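Local coordinates for thiamine pyrophosphokinase (Candida albicans, PDB 2G9Z), which catalyses the transfer of a pyrophosphate group from ATP to thiamine, forming the cofactor thiamine pyrophosphate, at residues E85-A90 and I119-V124; N64-L69 and I78-K83; P288-S293 and N302-M307. One frame throughout, in Å; residues are numbered along the deposited sequence.

Contact 1 (E85-A90 and I119-V124)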
# COMPACT_ATOMS: atom_id res chain seq x y z
N GLU A 85 -14.65 -11.80 19.83
CA GLU A 85 -15.90 -11.56 20.53
C GLU A 85 -16.98 -11.07 19.57
O GLU A 85 -18.12 -11.53 19.60
CB GLU A 85 -15.63 -10.53 21.62
CG GLU A 85 -16.82 -10.11 22.45
CD GLU A 85 -16.40 -9.24 23.62
OE1 GLU A 85 -15.73 -8.22 23.39
OE2 GLU A 85 -16.74 -9.59 24.77
N ILE A 86 -16.60 -10.13 18.70
CA ILE A 86 -17.51 -9.56 17.72
C ILE A 86 -16.88 -9.58 16.34
O ILE A 86 -15.67 -9.37 16.19
CB ILE A 86 -17.85 -8.09 18.09
CG1 ILE A 86 -18.79 -8.05 19.30
CG2 ILE A 86 -18.47 -7.37 16.90
CD1 ILE A 86 -20.19 -8.54 19.01
N ILE A 87 -17.70 -9.86 15.32
CA ILE A 87 -17.23 -9.88 13.94
C ILE A 87 -18.06 -8.89 13.14
O ILE A 87 -19.29 -8.90 13.20
CB ILE A 87 -17.39 -11.28 13.29
CG1 ILE A 87 -16.52 -12.32 14.00
CG2 ILE A 87 -16.98 -11.21 11.82
CD1 ILE A 87 -17.11 -12.87 15.28
N VAL A 88 -17.38 -8.03 12.38
CA VAL A 88 -18.05 -7.03 11.56
C VAL A 88 -17.62 -7.11 10.10
O VAL A 88 -16.42 -7.19 9.81
CB VAL A 88 -17.71 -5.60 12.05
CG1 VAL A 88 -18.39 -4.56 11.16
CG2 VAL A 88 -18.13 -5.43 13.50
N CYS A 89 -18.59 -7.10 9.19
CA CYS A 89 -18.28 -7.11 7.76
C CYS A 89 -18.55 -5.72 7.20
O CYS A 89 -19.62 -5.16 7.41
CB CYS A 89 -19.16 -8.11 7.00
SG CYS A 89 -18.79 -9.84 7.29
N ALA A 90 -17.57 -5.16 6.52
CA ALA A 90 -17.74 -3.85 5.91
C ALA A 90 -18.27 -4.09 4.50
O ALA A 90 -17.51 -4.49 3.61
CB ALA A 90 -16.39 -3.11 5.86
N ILE A 119 -21.95 -16.37 11.46
CA ILE A 119 -22.77 -15.23 11.10
C ILE A 119 -22.15 -13.99 11.74
O ILE A 119 -21.91 -13.96 12.94
CB ILE A 119 -24.22 -15.38 11.61
CG1 ILE A 119 -24.78 -16.74 11.20
CG2 ILE A 119 -25.08 -14.26 11.07
CD1 ILE A 119 -24.79 -17.00 9.70
N PRO A 120 -21.88 -12.96 10.93
CA PRO A 120 -21.29 -11.74 11.49
C PRO A 120 -22.27 -10.98 12.38
O PRO A 120 -23.47 -10.96 12.12
CB PRO A 120 -20.90 -10.96 10.23
CG PRO A 120 -22.00 -11.31 9.29
CD PRO A 120 -22.16 -12.80 9.49
N ASP A 121 -21.74 -10.37 13.43
CA ASP A 121 -22.56 -9.59 14.35
C ASP A 121 -23.16 -8.38 13.65
O ASP A 121 -24.34 -8.07 13.83
CB ASP A 121 -21.72 -9.16 15.54
CG ASP A 121 -21.32 -10.32 16.42
OD1 ASP A 121 -22.10 -10.67 17.33
OD2 ASP A 121 -20.23 -10.89 16.19
N TYR A 122 -22.34 -7.69 12.86
CA TYR A 122 -22.79 -6.50 12.14
C TYR A 122 -22.30 -6.49 10.70
O TYR A 122 -21.22 -7.00 10.39
CB TYR A 122 -22.24 -5.23 12.81
CG TYR A 122 -22.65 -4.99 14.25
CD1 TYR A 122 -23.78 -4.22 14.56
CD2 TYR A 122 -21.88 -5.48 15.30
CE1 TYR A 122 -24.12 -3.94 15.88
CE2 TYR A 122 -22.21 -5.22 16.63
CZ TYR A 122 -23.33 -4.45 16.91
OH TYR A 122 -23.66 -4.18 18.22
N ILE A 123 -23.10 -5.90 9.82
CA ILE A 123 -22.75 -5.74 8.41
C ILE A 123 -23.07 -4.27 8.18
O ILE A 123 -24.23 -3.87 8.27
CB ILE A 123 -23.61 -6.60 7.48
CG1 ILE A 123 -23.31 -8.08 7.71
CG2 ILE A 123 -23.34 -6.21 6.03
CD1 ILE A 123 -24.15 -9.01 6.84
N VAL A 124 -22.05 -3.46 7.90
CA VAL A 124 -22.27 -2.03 7.70
C VAL A 124 -21.63 -1.41 6.46
O VAL A 124 -20.70 -1.97 5.88
CB VAL A 124 -21.84 -1.22 8.97
CG1 VAL A 124 -21.41 -2.18 10.08
CG2 VAL A 124 -20.75 -0.23 8.65
O HOH W 1 -21.18 -12.44 18.86
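D121 turns its carboxylate onto the start of strand 86-90, at the head of a parallel strand pair in the α/β catalytic domain. Its CG lies beside its own backbone N (chi1 -68°), and OD2 takes the amide of I87, I87 N to D121 OD2 being 2.9 Å. The bond is fairly straight (161° at the hydrogen) and reaches OD2 on its anti side, 26° out of the carboxylate plane. The I86 side chain crosses this group at about a right angle, with I86 CD1 3.3 Å from D121 OD1. A water donates to both D121 OD1 and E85 O, so each carboxylate oxygen has a partner. I87 O then receives Y122 N at 3.3 Å and, in a weak, bent bond, D121 N at 2.9 Å. Farther along, C89 alone supplies both bonds, its N to Y122 O and its O from V124 N. V88, Y122 and V124 share one sheet face, which helix 155-170 helps cover; I86 CG2 meets the edge of the Y122 ring, whose OH bonds H166 and W176. The strands deliver their C-terminal ends to the magnesium ligands D91, D126 and D128. On the other face, C89 SG sits beside its own backbone N and touches the proline ring, 3.8 Å from P120 CB.

Contact 2 (N64-L69 and I78-K83)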
# COMPACT_ATOMS: atom_id res chain seq x y z
N ASN A 64 -11.41 -8.88 21.51
CA ASN A 64 -11.04 -9.09 20.12
C ASN A 64 -12.19 -8.90 19.16
O ASN A 64 -13.27 -9.48 19.33
CB ASN A 64 -10.46 -10.49 19.94
CG ASN A 64 -9.12 -10.67 20.64
OD1 ASN A 64 -8.67 -11.79 20.85
ND2 ASN A 64 -8.49 -9.56 21.00
N VAL A 65 -11.95 -8.10 18.13
CA VAL A 65 -12.93 -7.82 17.10
C VAL A 65 -12.31 -8.18 15.76
O VAL A 65 -11.12 -7.94 15.54
CB VAL A 65 -13.27 -6.31 17.06
CG1 VAL A 65 -14.28 -6.04 15.94
CG2 VAL A 65 -13.80 -5.86 18.40
N LEU A 66 -13.12 -8.75 14.88
CA LEU A 66 -12.68 -9.11 13.54
C LEU A 66 -13.45 -8.24 12.55
O LEU A 66 -14.68 -8.26 12.53
CB LEU A 66 -12.95 -10.58 13.23
CG LEU A 66 -12.61 -11.05 11.81
CD1 LEU A 66 -11.12 -10.87 11.56
CD2 LEU A 66 -13.00 -12.51 11.63
N LEU A 67 -12.73 -7.45 11.76
CA LEU A 67 -13.35 -6.59 10.77
C LEU A 67 -12.98 -7.15 9.40
O LEU A 67 -11.80 -7.27 9.08
CB LEU A 67 -12.85 -5.15 10.92
CG LEU A 67 -13.33 -4.13 9.89
CD1 LEU A 67 -14.84 -4.19 9.71
CD2 LEU A 67 -12.89 -2.73 10.34
N ILE A 68 -13.99 -7.48 8.61
CA ILE A 68 -13.76 -8.06 7.29
C ILE A 68 -14.14 -7.15 6.13
O ILE A 68 -15.31 -6.86 5.91
CB ILE A 68 -14.54 -9.38 7.14
CG1 ILE A 68 -14.21 -10.31 8.32
CG2 ILE A 68 -14.19 -10.05 5.80
CD1 ILE A 68 -15.09 -11.53 8.41
N LEU A 69 -13.13 -6.71 5.38
CA LEU A 69 -13.39 -5.87 4.23
C LEU A 69 -13.53 -6.72 2.97
O LEU A 69 -13.43 -7.94 3.02
CB LEU A 69 -12.30 -4.81 4.07
CG LEU A 69 -12.64 -3.51 4.83
CD1 LEU A 69 -12.86 -3.80 6.31
CD2 LEU A 69 -11.51 -2.50 4.64
N ILE A 78 -11.55 -19.33 10.32
CA ILE A 78 -12.16 -19.98 11.48
C ILE A 78 -11.35 -19.86 12.77
O ILE A 78 -11.92 -19.63 13.84
CB ILE A 78 -12.47 -21.47 11.19
CG1 ILE A 78 -13.74 -21.58 10.33
CG2 ILE A 78 -12.69 -22.24 12.49
CD1 ILE A 78 -13.69 -20.80 9.04
N SER A 79 -10.04 -20.03 12.68
CA SER A 79 -9.19 -19.93 13.86
C SER A 79 -9.26 -18.53 14.47
O SER A 79 -9.34 -18.38 15.69
CB SER A 79 -7.74 -20.26 13.51
OG SER A 79 -7.63 -21.56 12.95
N LEU A 80 -9.21 -17.52 13.61
CA LEU A 80 -9.26 -16.13 14.06
C LEU A 80 -10.64 -15.83 14.63
O LEU A 80 -10.77 -15.28 15.72
CB LEU A 80 -8.97 -15.20 12.88
CG LEU A 80 -8.15 -13.93 13.16
CD1 LEU A 80 -8.22 -13.02 11.94
CD2 LEU A 80 -8.67 -13.22 14.38
N TRP A 81 -11.67 -16.19 13.87
CA TRP A 81 -13.06 -15.97 14.27
C TRP A 81 -13.30 -16.47 15.69
O TRP A 81 -13.85 -15.76 16.53
CB TRP A 81 -13.99 -16.69 13.29
CG TRP A 81 -15.46 -16.45 13.50
CD1 TRP A 81 -16.22 -16.83 14.56
CD2 TRP A 81 -16.35 -15.79 12.58
NE1 TRP A 81 -17.53 -16.46 14.37
CE2 TRP A 81 -17.64 -15.82 13.16
CE3 TRP A 81 -16.19 -15.19 11.33
CZ2 TRP A 81 -18.76 -15.27 12.53
CZ3 TRP A 81 -17.30 -14.64 10.70
CH2 TRP A 81 -18.57 -14.68 11.30
N LYS A 82 -12.89 -17.70 15.95
CA LYS A 82 -13.07 -18.31 17.26
C LYS A 82 -12.38 -17.57 18.40
O LYS A 82 -12.64 -17.85 19.57
CB LYS A 82 -12.60 -19.77 17.23
CG LYS A 82 -13.49 -20.67 16.38
CD LYS A 82 -13.03 -22.13 16.43
CE LYS A 82 -14.05 -23.04 15.75
NZ LYS A 82 -13.70 -24.49 15.88
N LYS A 83 -11.50 -16.64 18.06
CA LYS A 83 -10.80 -15.87 19.08
C LYS A 83 -11.40 -14.49 19.23
O LYS A 83 -10.99 -13.71 20.09
CB LYS A 83 -9.32 -15.75 18.73
CG LYS A 83 -8.56 -17.07 18.79
CD LYS A 83 -7.11 -16.88 18.37
CE LYS A 83 -6.32 -18.17 18.52
NZ LYS A 83 -6.23 -18.59 19.95
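L66 splits its two methyls between neighbouring side chains of helix 77-81, one on L80 and one on W81. With CG anti to the backbone N (chi1 176°), the branch extends off the strand toward the helix. L66 CD1 meets L80 CD1 at 3.6 Å, the two leucines crossing obliquely. L66 CD2 approaches the six-membered ring of the indole, 4.2 Å from W81 CE3, and here the side chains stand at about a right angle. Two residues along the strand, I68 CD1 reaches the same ring more loosely, 4.4 Å from W81 CZ3. At the other end of the strand N64 CB lies 3.3 Å from K83 O, in the turn in which K83 N bonds L80 O. The contact is thus apolar at its centre and meets backbone carbonyl at its margin. It is the strand-to-helix half of a beta-alpha-beta unit made by 64-68, 77-81 and 86-90. W81 also touches I87 and meets Y118 edge-to-face, L80 reaches Y208 of strand 205-210, and V65 and L67 pack against helix 155-170 on the other face of the sheet.

Contact 3 (P288-S293 and N302-M307). With VNP (3-[(4-amino-2-methylpyrimidin-5-yl)methyl]-5-(2-{[hydroxy(phosphonoamino)phosphoryl]oxy}ethyl)-4-methyl-1,3-thiazol-3-I um), chain N.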
# COMPACT_ATOMS: atom_id res chain seq x y z
N PRO A 288 11.10 14.11 10.27
CA PRO A 288 11.45 12.69 10.19
C PRO A 288 11.28 12.00 11.53
O PRO A 288 11.12 12.65 12.57
CB PRO A 288 12.90 12.72 9.75
CG PRO A 288 13.42 13.92 10.47
CD PRO A 288 12.32 14.94 10.26
N ILE A 289 11.32 10.67 11.51
CA ILE A 289 11.19 9.87 12.71
C ILE A 289 12.54 9.24 13.02
O ILE A 289 13.17 8.65 12.14
CB ILE A 289 10.11 8.78 12.52
CG1 ILE A 289 8.73 9.43 12.42
CG2 ILE A 289 10.17 7.77 13.66
CD1 ILE A 289 7.59 8.46 12.27
N ILE A 290 12.98 9.38 14.27
CA ILE A 290 14.26 8.82 14.68
C ILE A 290 14.03 7.42 15.23
O ILE A 290 13.19 7.24 16.11
CB ILE A 290 14.92 9.65 15.80
CG1 ILE A 290 14.93 11.13 15.43
CG2 ILE A 290 16.34 9.15 16.04
CD1 ILE A 290 15.77 11.46 14.23
N LEU A 291 14.78 6.45 14.73
CA LEU A 291 14.63 5.07 15.18
C LEU A 291 15.87 4.47 15.84
O LEU A 291 17.01 4.79 15.50
CB LEU A 291 14.23 4.19 14.00
CG LEU A 291 12.94 4.49 13.23
CD1 LEU A 291 12.90 3.64 11.96
CD2 LEU A 291 11.75 4.20 14.11
N ASN A 292 15.62 3.58 16.80
CA ASN A 292 16.65 2.83 17.50
C ASN A 292 16.06 1.44 17.65
O ASN A 292 15.03 1.28 18.28
CB ASN A 292 16.94 3.41 18.88
CG ASN A 292 17.79 4.66 18.83
OD1 ASN A 292 18.88 4.66 18.24
ND2 ASN A 292 17.31 5.73 19.44
N SER A 293 16.70 0.45 17.04
CA SER A 293 16.18 -0.91 17.15
C SER A 293 17.20 -1.86 17.75
O SER A 293 18.41 -1.64 17.64
CB SER A 293 15.75 -1.43 15.77
OG SER A 293 16.84 -1.54 14.88
N ASN A 302 19.66 5.94 16.16
CA ASN A 302 19.51 7.35 15.80
C ASN A 302 19.36 7.51 14.29
O ASN A 302 19.86 8.48 13.70
CB ASN A 302 20.72 8.14 16.30
CG ASN A 302 20.86 8.07 17.81
OD1 ASN A 302 19.97 8.49 18.55
ND2 ASN A 302 21.98 7.53 18.28
N TRP A 303 18.66 6.56 13.67
CA TRP A 303 18.45 6.54 12.23
C TRP A 303 17.17 7.30 11.87
O TRP A 303 16.07 6.91 12.26
CB TRP A 303 18.34 5.08 11.78
CG TRP A 303 18.60 4.85 10.33
CD1 TRP A 303 19.81 4.88 9.70
CD2 TRP A 303 17.64 4.49 9.34
NE1 TRP A 303 19.67 4.55 8.38
CE2 TRP A 303 18.34 4.31 8.12
CE3 TRP A 303 16.25 4.29 9.35
CZ2 TRP A 303 17.70 3.95 6.93
CZ3 TRP A 303 15.61 3.93 8.17
CH2 TRP A 303 16.34 3.76 6.98
N LYS A 304 17.33 8.38 11.10
CA LYS A 304 16.21 9.23 10.69
C LYS A 304 15.52 8.68 9.45
O LYS A 304 16.15 8.48 8.41
CB LYS A 304 16.69 10.65 10.40
CG LYS A 304 17.44 11.31 11.53
CD LYS A 304 17.98 12.67 11.11
CE LYS A 304 18.88 13.26 12.18
NZ LYS A 304 19.51 14.53 11.73
N THR A 305 14.21 8.47 9.55
CA THR A 305 13.45 7.93 8.44
C THR A 305 12.27 8.82 8.03
O THR A 305 11.62 9.44 8.86
CB THR A 305 12.92 6.52 8.76
OG1 THR A 305 12.29 5.97 7.60
CG2 THR A 305 11.90 6.58 9.91
N GLU A 306 12.02 8.88 6.72
CA GLU A 306 10.91 9.67 6.21
C GLU A 306 10.72 9.39 4.72
O GLU A 306 11.64 8.93 4.05
CB GLU A 306 11.17 11.17 6.42
CG GLU A 306 12.27 11.77 5.56
CD GLU A 306 12.54 13.24 5.90
OE1 GLU A 306 11.56 14.00 6.07
OE2 GLU A 306 13.72 13.63 5.98
N MET A 307 9.52 9.63 4.22
CA MET A 307 9.26 9.43 2.81
C MET A 307 10.06 10.53 2.13
O MET A 307 10.21 11.62 2.69
CB MET A 307 7.76 9.55 2.52
CG MET A 307 6.94 8.41 3.11
SD MET A 307 7.48 6.76 2.56
CE MET A 307 6.50 6.57 1.03
O2G VNP N . 15.26 -9.71 -0.01
PG VNP N . 13.77 -9.28 -0.41
O3G VNP N . 12.93 -9.09 0.79
O1G VNP N . 13.21 -10.47 -1.34
N3B VNP N . 13.85 -7.93 -1.32
PB VNP N . 15.17 -7.84 -2.26
O2B VNP N . 15.00 -6.70 -3.20
O1B VNP N . 15.41 -9.18 -2.84
O1 VNP N . 16.36 -7.52 -1.23
C7 VNP N . 16.42 -6.34 -0.41
C12 VNP N . 17.91 -6.06 -0.18
C11 VNP N . 18.25 -4.93 0.80
C10 VNP N . 18.11 -5.25 2.29
CM4 VNP N . 18.31 -6.65 2.86
S1 VNP N . 17.29 -3.38 0.70
C9 VNP N . 17.48 -3.06 2.41
N5 VNP N . 17.77 -4.20 3.04
C7A VNP N . 17.64 -4.34 4.50
C5A VNP N . 17.83 -3.02 5.27
C6A VNP N . 16.75 -2.59 6.02
N1A VNP N . 16.83 -1.52 6.79
C2A VNP N . 17.97 -0.81 6.86
CM2 VNP N . 18.05 0.40 7.79
N3A VNP N . 19.04 -1.19 6.15
C4A VNP N . 19.00 -2.27 5.36
N4A VNP N . 20.08 -2.61 4.67
O HOH W 2 19.08 7.59 20.96
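L291 packs against the T305 methyl and the edge of the W303 indole in an antiparallel pair at the edge of the five-stranded sheet of the thiamine-binding domain. Its CB lies 3.7 Å from W303 O, and CG, placed beside the backbone N (chi1 -59°), nears both that oxygen and the T305 methyl. The tip completes the contact: L291 CD1 is 3.7 Å from T305 CG2 and 4.3 Å from W303 CE3. Below it, L291 and W303 exchange backbone bonds, as do I289 and T305. N302 and W303 both face L291 in a G1 beta bulge, N302 taking the left-handed backbone conformation. The N292 amide covers this irregularity: N302 N donates to N292 OD1 at 2.6 Å, from well above the amide plane (43°). The two asparagine amides are turned 87° apart, and a water links N292 ND2 to N302 OD1. T305 OG1 bonds Q310 O, while E306 OE1 makes a weak bond to N285 of the second subunit. W303 carries the pyrimidine methyl of the bound thiamine pyrophosphate analogue over one face, VNP CM2 lying 3.7 Å from W303 CZ2, toward the rim. The strand pair thus presents an apolar indole surface, consistent with the methyl group being recognised by shape and dispersion; the ligand's hydrogen bonds come from other residues, among them S312 and R316 of this chain and R216 of the second subunit.

How the contacts relate
Along the chain contact 2 closes first, contact 1 follows, and contact 3 comes much later. Contacts 1 and 2 lie 9 Å apart between centres and share one sheet, in which strands 122-125, 86-90 and 64-68 are consecutive. V88 joins them directly, V88 N lying 2.7 Å from L66 O and V88 O 2.7 Å from I68 N. Contact 3 belongs to a separate sheet on the opposite side of the chain's centre, about 38 Å from contact 1 and 33 Å from contact 2, centre to centre. One part of the fold thus leads to the magnesium site, the other to the thiamine pocket, and the ligand bridges such parts from two subunits.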